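Local coordinates for protein polysialic acid O-acetyltransferase (PDB 3JQY) that catalyses the O-acetylation of capsular polysialic acid, moving acetyl groups from acetyl-CoA to long sialic acid polymers, at residues B[180-185]-B[194-199]; B[139-144]-B[164-169]; B[199-204]-B[211-216]. All coordinates share one frame; numbering follows the deposited sequence. Where two conformers were deposited one is given.

Interaction 1: residues B[180-185]-B[194-199]; sequences KGVSVG and SIVTKD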
loop_
_atom_site.group_PDB
_atom_site.type_symbol
_atom_site.label_atom_id
_atom_site.label_comp_id
_atom_site.label_asym_id
_atom_site.label_seq_id
_atom_site.Cartn_x
_atom_site.Cartn_y
_atom_site.Cartn_z
ATOM N N LYS B 180 -8.970 -14.040 -4.937
ATOM C CA LYS B 180 -9.357 -15.434 -5.132
ATOM C C LYS B 180 -9.824 -15.738 -6.554
ATOM O O LYS B 180 -10.428 -14.890 -7.226
ATOM C CB LYS B 180 -10.429 -15.855 -4.123
ATOM C CG LYS B 180 -11.785 -15.182 -4.330
ATOM C CD LYS B 180 -12.715 -15.527 -3.170
ATOM C CE LYS B 180 -14.052 -14.812 -3.291
ATOM N NZ LYS B 180 -13.884 -13.326 -3.296
ATOM N N GLY B 181 -9.515 -16.944 -7.012
ATOM C CA GLY B 181 -10.023 -17.440 -8.278
ATOM C C GLY B 181 -9.282 -16.917 -9.491
ATOM O O GLY B 181 -9.712 -17.133 -10.623
ATOM N N VAL B 182 -8.169 -16.231 -9.263
ATOM C CA VAL B 182 -7.436 -15.623 -10.362
ATOM C C VAL B 182 -6.332 -16.535 -10.903
ATOM O O VAL B 182 -5.554 -17.119 -10.143
ATOM C CB VAL B 182 -6.811 -14.273 -9.939
ATOM C CG1 VAL B 182 -5.828 -13.772 -11.005
ATOM C CG2 VAL B 182 -7.899 -13.247 -9.688
ATOM N N SER B 183 -6.286 -16.651 -12.228
ATOM C CA SER B 183 -5.174 -17.283 -12.927
ATOM C C SER B 183 -4.405 -16.206 -13.681
ATOM O O SER B 183 -5.010 -15.307 -14.272
ATOM C CB SER B 183 -5.693 -18.313 -13.929
ATOM O OG SER B 183 -6.259 -19.424 -13.259
ATOM N N VAL B 184 -3.078 -16.298 -13.657
ATOM C CA VAL B 184 -2.219 -15.415 -14.442
ATOM C C VAL B 184 -1.413 -16.249 -15.428
ATOM O O VAL B 184 -0.648 -17.128 -15.029
ATOM C CB VAL B 184 -1.250 -14.615 -13.563
ATOM C CG1 VAL B 184 -0.354 -13.752 -14.437
ATOM C CG2 VAL B 184 -2.021 -13.745 -12.572
ATOM N N GLY B 185 -1.602 -15.979 -16.714
ATOM C CA GLY B 185 -0.976 -16.768 -17.761
ATOM C C GLY B 185 0.523 -16.577 -17.876
ATOM O O GLY B 185 1.073 -15.583 -17.414
ATOM N N SER B 194 -0.888 -3.221 -8.130
ATOM C CA SER B 194 -2.137 -3.787 -8.637
ATOM C C SER B 194 -2.931 -4.532 -7.567
ATOM O O SER B 194 -2.365 -5.082 -6.629
ATOM C CB SER B 194 -1.849 -4.748 -9.794
ATOM O OG SER B 194 -1.272 -4.055 -10.888
ATOM N N ILE B 195 -4.252 -4.549 -7.727
ATOM C CA ILE B 195 -5.079 -5.568 -7.090
ATOM C C ILE B 195 -5.800 -6.301 -8.210
ATOM O O ILE B 195 -6.636 -5.730 -8.907
ATOM C CB ILE B 195 -6.078 -4.992 -6.061
ATOM C CG1 ILE B 195 -5.312 -4.305 -4.922
ATOM C CG2 ILE B 195 -6.970 -6.110 -5.524
ATOM C CD1 ILE B 195 -6.172 -3.862 -3.735
ATOM N N VAL B 196 -5.431 -7.563 -8.400
ATOM C CA VAL B 196 -5.922 -8.362 -9.514
ATOM C C VAL B 196 -7.103 -9.206 -9.059
ATOM O O VAL B 196 -6.976 -10.023 -8.139
ATOM C CB VAL B 196 -4.819 -9.288 -10.057
ATOM C CG1 VAL B 196 -5.334 -10.062 -11.267
ATOM C CG2 VAL B 196 -3.563 -8.485 -10.407
ATOM N N THR B 197 -8.251 -9.007 -9.698
ATOM C CA THR B 197 -9.475 -9.686 -9.280
ATOM C C THR B 197 -10.050 -10.604 -10.358
ATOM O O THR B 197 -10.952 -11.389 -10.074
ATOM C CB THR B 197 -10.564 -8.672 -8.863
ATOM O OG1 THR B 197 -10.884 -7.830 -9.978
ATOM C CG2 THR B 197 -10.072 -7.802 -7.716
ATOM N N LYS B 198 -9.454 -10.535 -11.509
ATOM C CA LYS B 198 -9.942 -11.348 -12.622
ATOM C C LYS B 198 -8.779 -11.963 -13.396
ATOM O O LYS B 198 -7.665 -11.446 -13.362
ATOM C CB LYS B 198 -10.790 -10.497 -13.568
ATOM C CG LYS B 198 -12.071 -9.979 -12.939
ATOM C CD LYS B 198 -12.848 -9.146 -13.945
ATOM C CE LYS B 198 -14.120 -8.564 -13.341
ATOM N NZ LYS B 198 -15.061 -9.647 -12.925
ATOM N N ASP B 199 -8.957 -13.064 -14.106
ATOM C CA ASP B 199 -7.872 -13.739 -14.825
ATOM C C ASP B 199 -7.089 -12.782 -15.718
ATOM O O ASP B 199 -7.661 -11.870 -16.321
ATOM C CB ASP B 199 -8.420 -14.873 -15.700
ATOM C CG ASP B 199 -9.020 -16.009 -14.894
ATOM O OD1 ASP B 199 -8.793 -16.068 -13.672
ATOM O OD2 ASP B 199 -9.724 -16.854 -15.491
HETATM O O HOH W 1 -11.079 -12.216 -7.422
#

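Interaction 2: residues B[139-144]-B[164-169]; sequences VILRAS and IIISSY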
loop_
_atom_site.group_PDB
_atom_site.type_symbol
_atom_site.label_atom_id
_atom_site.label_comp_id
_atom_site.label_asym_id
_atom_site.label_seq_id
_atom_site.Cartn_x
_atom_site.Cartn_y
_atom_site.Cartn_z
ATOM N N VAL B 139 4.020 -9.031 -1.980
ATOM C CA VAL B 139 2.997 -9.647 -2.807
ATOM C C VAL B 139 2.126 -10.559 -1.955
ATOM O O VAL B 139 2.635 -11.444 -1.269
ATOM C CB VAL B 139 3.609 -10.455 -3.955
ATOM C CG1 VAL B 139 2.533 -11.253 -4.682
ATOM C CG2 VAL B 139 4.336 -9.523 -4.922
ATOM N N ILE B 140 0.813 -10.328 -2.011
ATOM C CA ILE B 140 -0.156 -11.120 -1.262
ATOM C C ILE B 140 -1.003 -11.957 -2.211
ATOM O O ILE B 140 -1.603 -11.433 -3.143
ATOM C CB ILE B 140 -1.092 -10.224 -0.425
ATOM C CG1 ILE B 140 -0.282 -9.384 0.568
ATOM C CG2 ILE B 140 -2.132 -11.071 0.307
ATOM C CD1 ILE B 140 -1.109 -8.337 1.301
ATOM N N LEU B 141 -1.023 -13.266 -1.990
ATOM C CA LEU B 141 -1.939 -14.133 -2.732
ATOM C C LEU B 141 -3.077 -14.531 -1.797
ATOM O O LEU B 141 -2.897 -15.372 -0.912
ATOM C CB LEU B 141 -1.203 -15.362 -3.277
ATOM C CG LEU B 141 0.090 -15.082 -4.055
ATOM C CD1 LEU B 141 0.728 -16.375 -4.582
ATOM C CD2 LEU B 141 -0.162 -14.100 -5.206
ATOM N N ARG B 142 -4.239 -13.902 -1.976
ATOM C CA ARG B 142 -5.343 -14.043 -1.024
ATOM C C ARG B 142 -6.484 -14.876 -1.604
ATOM O O ARG B 142 -7.395 -14.340 -2.230
ATOM C CB ARG B 142 -5.856 -12.663 -0.590
ATOM C CG ARG B 142 -6.776 -12.698 0.627
ATOM C CD ARG B 142 -7.306 -11.306 1.008
ATOM N NE ARG B 142 -6.239 -10.375 1.387
ATOM C CZ ARG B 142 -5.617 -10.375 2.562
ATOM N NH1 ARG B 142 -5.944 -11.265 3.495
ATOM N NH2 ARG B 142 -4.659 -9.484 2.806
ATOM N N ALA B 143 -6.430 -16.189 -1.392
ATOM C CA ALA B 143 -7.401 -17.103 -1.999
ATOM C C ALA B 143 -8.678 -17.243 -1.177
ATOM O O ALA B 143 -9.643 -17.870 -1.620
ATOM C CB ALA B 143 -6.771 -18.468 -2.228
ATOM N N SER B 144 -8.667 -16.677 0.026
ATOM C CA SER B 144 -9.836 -16.678 0.903
ATOM C C SER B 144 -10.108 -15.271 1.428
ATOM O O SER B 144 -9.171 -14.538 1.761
ATOM C CB SER B 144 -9.610 -17.626 2.079
ATOM O OG SER B 144 -10.615 -17.448 3.066
ATOM N N ILE B 164 -5.843 -19.822 -6.617
ATOM C CA ILE B 164 -5.030 -18.873 -7.367
ATOM C C ILE B 164 -3.938 -19.651 -8.086
ATOM O O ILE B 164 -3.264 -20.483 -7.488
ATOM C CB ILE B 164 -4.385 -17.809 -6.447
ATOM C CG1 ILE B 164 -5.474 -16.909 -5.862
ATOM C CG2 ILE B 164 -3.390 -16.974 -7.226
ATOM C CD1 ILE B 164 -5.041 -16.086 -4.670
ATOM N N ILE B 165 -3.775 -19.388 -9.373
ATOM C CA ILE B 165 -2.820 -20.133 -10.186
ATOM C C ILE B 165 -1.948 -19.170 -10.972
ATOM O O ILE B 165 -2.403 -18.543 -11.927
ATOM C CB ILE B 165 -3.531 -21.100 -11.165
ATOM C CG1 ILE B 165 -4.502 -22.009 -10.411
ATOM C CG2 ILE B 165 -2.509 -21.933 -11.929
ATOM C CD1 ILE B 165 -3.863 -22.825 -9.309
ATOM N N ILE B 166 -0.702 -19.028 -10.541
ATOM C CA ILE B 166 0.263 -18.230 -11.279
ATOM C C ILE B 166 1.094 -19.164 -12.152
ATOM O O ILE B 166 1.798 -20.030 -11.651
ATOM C CB ILE B 166 1.165 -17.424 -10.325
ATOM C CG1 ILE B 166 0.301 -16.572 -9.388
ATOM C CG2 ILE B 166 2.158 -16.569 -11.114
ATOM C CD1 ILE B 166 1.070 -15.878 -8.300
ATOM N N SER B 167 0.980 -19.001 -13.467
ATOM C CA SER B 167 1.695 -19.873 -14.395
ATOM C C SER B 167 3.203 -19.680 -14.307
ATOM O O SER B 167 3.687 -18.756 -13.657
ATOM C CB SER B 167 1.225 -19.637 -15.830
ATOM O OG SER B 167 -0.125 -20.041 -15.993
ATOM N N SER B 168 3.943 -20.549 -14.984
ATOM C CA SER B 168 5.387 -20.392 -15.055
ATOM C C SER B 168 5.750 -19.098 -15.766
ATOM O O SER B 168 5.036 -18.637 -16.657
ATOM C CB SER B 168 6.025 -21.588 -15.771
ATOM O OG SER B 168 5.872 -22.771 -15.001
ATOM N N TYR B 169 6.870 -18.521 -15.355
ATOM C CA TYR B 169 7.452 -17.355 -16.014
ATOM C C TYR B 169 6.525 -16.135 -15.971
ATOM O O TYR B 169 6.247 -15.500 -16.991
ATOM C CB TYR B 169 7.902 -17.681 -17.449
ATOM C CG TYR B 169 8.980 -16.737 -17.932
ATOM C CD1 TYR B 169 10.210 -16.697 -17.299
ATOM C CD2 TYR B 169 8.757 -15.868 -18.996
ATOM C CE1 TYR B 169 11.207 -15.828 -17.707
ATOM C CE2 TYR B 169 9.765 -14.987 -19.427
ATOM C CZ TYR B 169 10.983 -14.978 -18.771
ATOM O OH TYR B 169 11.989 -14.119 -19.163
#

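Interaction 3: residues B[199-204]-B[211-216]; sequences DVPSMC and AKIIKR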
loop_
_atom_site.group_PDB
_atom_site.type_symbol
_atom_site.label_atom_id
_atom_site.label_comp_id
_atom_site.label_asym_id
_atom_site.label_seq_id
_atom_site.Cartn_x
_atom_site.Cartn_y
_atom_site.Cartn_z
ATOM N N ASP B 199 -8.957 -13.064 -14.106
ATOM C CA ASP B 199 -7.872 -13.739 -14.825
ATOM C C ASP B 199 -7.089 -12.782 -15.718
ATOM O O ASP B 199 -7.661 -11.870 -16.321
ATOM C CB ASP B 199 -8.420 -14.873 -15.700
ATOM C CG ASP B 199 -9.020 -16.009 -14.894
ATOM O OD1 ASP B 199 -8.793 -16.068 -13.672
ATOM O OD2 ASP B 199 -9.724 -16.854 -15.491
ATOM N N VAL B 200 -5.776 -12.996 -15.790
ATOM C CA VAL B 200 -4.919 -12.294 -16.735
ATOM C C VAL B 200 -4.378 -13.330 -17.719
ATOM O O VAL B 200 -3.713 -14.275 -17.316
ATOM C CB VAL B 200 -3.735 -11.616 -16.015
ATOM C CG1 VAL B 200 -2.809 -10.927 -17.024
ATOM C CG2 VAL B 200 -4.235 -10.626 -14.985
ATOM N N PRO B 201 -4.681 -13.173 -19.016
ATOM C CA PRO B 201 -4.222 -14.193 -19.969
ATOM C C PRO B 201 -2.704 -14.171 -20.166
ATOM O O PRO B 201 -2.018 -13.262 -19.694
ATOM C CB PRO B 201 -4.928 -13.803 -21.282
ATOM C CG PRO B 201 -5.918 -12.726 -20.920
ATOM C CD PRO B 201 -5.376 -12.066 -19.690
ATOM N N SER B 202 -2.195 -15.173 -20.875
ATOM C CA SER B 202 -0.767 -15.289 -21.151
ATOM C C SER B 202 -0.226 -14.117 -21.966
ATOM O O SER B 202 -0.924 -13.565 -22.810
ATOM C CB SER B 202 -0.497 -16.599 -21.893
ATOM O OG SER B 202 0.879 -16.723 -22.198
ATOM N N MET B 203 1.018 -13.735 -21.695
ATOM C CA MET B 203 1.709 -12.694 -22.456
ATOM C C MET B 203 0.987 -11.342 -22.467
ATOM O O MET B 203 0.917 -10.670 -23.494
ATOM C CB MET B 203 2.016 -13.186 -23.874
ATOM C CG MET B 203 3.091 -14.279 -23.886
ATOM S SD MET B 203 3.393 -15.034 -25.504
ATOM C CE MET B 203 1.877 -15.968 -25.706
ATOM N N CYS B 204 0.469 -10.945 -21.307
ATOM C CA CYS B 204 -0.177 -9.642 -21.144
ATOM C C CYS B 204 0.407 -8.921 -19.948
ATOM O O CYS B 204 0.862 -9.559 -19.008
ATOM C CB CYS B 204 -1.669 -9.807 -20.881
ATOM S SG CYS B 204 -2.637 -10.397 -22.271
ATOM N N ALA B 211 -7.226 -4.308 -11.345
ATOM C CA ALA B 211 -6.313 -4.390 -12.471
ATOM C C ALA B 211 -7.061 -4.613 -13.783
ATOM O O ALA B 211 -8.115 -5.268 -13.819
ATOM C CB ALA B 211 -5.279 -5.495 -12.235
ATOM N N LYS B 212 -6.526 -4.030 -14.849
ATOM C CA LYS B 212 -7.047 -4.235 -16.189
ATOM C C LYS B 212 -5.863 -4.550 -17.080
ATOM O O LYS B 212 -4.735 -4.167 -16.772
ATOM C CB LYS B 212 -7.740 -2.974 -16.701
ATOM C CG LYS B 212 -8.776 -2.404 -15.752
ATOM C CD LYS B 212 -9.895 -3.398 -15.504
ATOM C CE LYS B 212 -11.047 -2.746 -14.757
ATOM N NZ LYS B 212 -11.430 -1.455 -15.394
ATOM N N ILE B 213 -6.109 -5.231 -18.187
ATOM C CA ILE B 213 -5.078 -5.410 -19.174
ATOM C C ILE B 213 -4.638 -4.085 -19.796
ATOM O O ILE B 213 -5.445 -3.374 -20.318
ATOM C CB ILE B 213 -5.481 -6.359 -20.323
ATOM C CG1 ILE B 213 -5.926 -7.676 -19.798
ATOM C CG2 ILE B 213 -4.374 -6.490 -21.323
ATOM C CD1 ILE B 213 -5.003 -8.313 -19.139
ATOM N N ILE B 214 -3.358 -3.798 -19.748
ATOM C CA ILE B 214 -2.869 -2.535 -20.300
ATOM C C ILE B 214 -2.010 -2.732 -21.552
ATOM O O ILE B 214 -1.768 -1.784 -22.302
ATOM C CB ILE B 214 -2.092 -1.714 -19.255
ATOM C CG1 ILE B 214 -0.819 -2.447 -18.837
ATOM C CG2 ILE B 214 -2.973 -1.405 -18.052
ATOM C CD1 ILE B 214 0.007 -1.691 -17.811
ATOM N N LYS B 215 -1.563 -3.963 -21.782
ATOM C CA LYS B 215 -0.792 -4.278 -22.979
ATOM C C LYS B 215 -0.887 -5.761 -23.283
ATOM O O LYS B 215 -0.830 -6.596 -22.379
ATOM C CB LYS B 215 0.677 -3.887 -22.813
ATOM C CG LYS B 215 1.452 -3.803 -24.126
ATOM C CD LYS B 215 1.272 -2.435 -24.768
ATOM C CE LYS B 215 2.080 -2.307 -26.044
ATOM N NZ LYS B 215 1.443 -3.039 -27.175
ATOM N N ARG B 216 -1.038 -6.087 -24.563
ATOM C CA ARG B 216 -1.093 -7.476 -24.983
ATOM C C ARG B 216 0.136 -7.791 -25.820
ATOM O O ARG B 216 0.857 -6.887 -26.239
ATOM C CB ARG B 216 -2.372 -7.747 -25.781
ATOM C CG ARG B 216 -3.648 -7.546 -24.978
ATOM C CD ARG B 216 -4.887 -7.737 -25.840
ATOM N NE ARG B 216 -6.115 -7.506 -25.084
ATOM C CZ ARG B 216 -6.730 -8.433 -24.356
ATOM N NH1 ARG B 216 -6.232 -9.661 -24.284
ATOM N NH2 ARG B 216 -7.843 -8.133 -23.700
#

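Interaction 1: residues B[180-185]-B[194-199]
The backbone N of S183 donates to carboxylate oxygen OD1 of D199 over 3.0 Å, the N-H pointing nearly straight at it (163°) and meeting it from above the carboxylate plane. In D199, chi1 of -66° sets CG beside the backbone N, and the carboxylate it carries brings OD1 to S183 N. The backbone of D199 adds a weaker tie, its CA lying 3.3 Å from S183 O in a CA-H...O contact. OD1 also comes within 3.4 Å of G181 O; both are acceptors, so this approach is probably mildly repulsive and set off by the bond to S183. V182, next to this bond, is buried. Its CG1, anti to the backbone N, meets CG1 of V196 at 3.8 Å, the two valine side chains crossing at about a right angle. The other branch, CG2, presses on the turn that follows V196, lying 3.5 Å from the carbonyl carbon of T197. At the far end a water donates to both K180 O and T197 O, each at 2.8 Å, joining the backbones where no direct bond does. The CB of K180 is directed away from 194-199, and its NZ forms a salt bridge with D145. Here two successive corners are stacked in the left-handed beta-helix of hexapeptide-repeat acyltransferases, beside the probable acetyl-CoA site to which K180, K198 and D145 are assigned by similarity.

Interaction 2: residues B[139-144]-B[164-169]
The flat groups that meet a side chain are two peptide planes, L141-R142 and R142-A143, and one methyl, I164 CD1, sits over a face of each. It lies 3.6 Å from R142 N and 3.6 Å from A143 N, nearly straight above both nitrogens, so the bend of the chain at R142 wraps around it. Rising from its own strand with CG1 anti to the carbonyl carbon (chi1 -67°) and CD1 then extended (chi2 164°), the I164 side chain also comes against A143, whose CB is 3.8 Å from I164 CD1. The CB of L141 is a looser neighbour of the same methyl. Strands 139-142 and 164-166 belong to different walls of the left-handed beta-helix: their axes come no closer than 8.8 Å, at 136° between their directions, and no hydrogen bond links the two segments. Aliphatic side chains bridge the gap in the interior of the prism, where I178, from the neighbouring strand 176-178 on the wall of L141, also touches L141, I164 and I166. Further along, L141 and I166 reach toward each other tip to tip, both L141 CD1 and L141 CD2 lying 3.8 Å from I166 CD1; I166 was modelled in two conformers, so this approach is less certain than that of I164. The CB of R142 is directed away from strand 164-166, and its side chain packs on Y192 of a second subunit.

Interaction 3: residues B[199-204]-B[211-216]
I213 drives its terminal methyl into the bend formed by V200, P201 and C204, and this is the tight part of the contact. I213 CD1 meets P201 CD tip to tip at 3.8 Å, while V200 CG1 and C204 CB each lie 4.0 Å from that I213 methyl. Two successive turns of the isoleucine chain (chi1 -55°, chi2 -62°) fold CD1 inward, although the first bond of the side chain runs off to one flank. Packing thins out toward R216. There C204 SG is 4.1 Å from R216 CG and only grazes the guanidinium obliquely; the rest of the exposed arginine runs extended from CG to NE, and its guanidinium has I213 CG2 above its centre on one face. The backbones come together near C204 without a hydrogen bond between the two segments: C204 CA lies 3.4 Å from K215 O, a bent CA-H...O contact (124° at the hydrogen). I214 and K215 form a classic beta bulge opposite A205. K215, assigned by similarity to the acetyl-CoA site, leads its exposed side chain away from C204 and packs on I158 of a third subunit. The 199-204 loop enters strand 204-208, to which strand 211-216 returns antiparallel as the outermost strand of its sheet within this chain, while the side chain of M203 packs on L242 and T243 of helix 233-245.

Overall arrangement
From the N terminus the chain meets interaction 2 first. It closes a long loop of 19 residues, with strand 149-151 within it, and joins two walls of the beta-helix through the interior. Interaction 1 follows, spanning eight residues, and interaction 3 comes last, turning back over the short connection from 204 to 211. The three run in series, none nested or crossed. Interactions 2 and 1 are linked by parallel pairing of strands 164-166 and 183-184, through backbone bonds of V184. Interactions 1 and 3 share D199, and V200 pairs with S183 and G185. Together they tie the last coils of the beta-helix to the antiparallel strand 211-216.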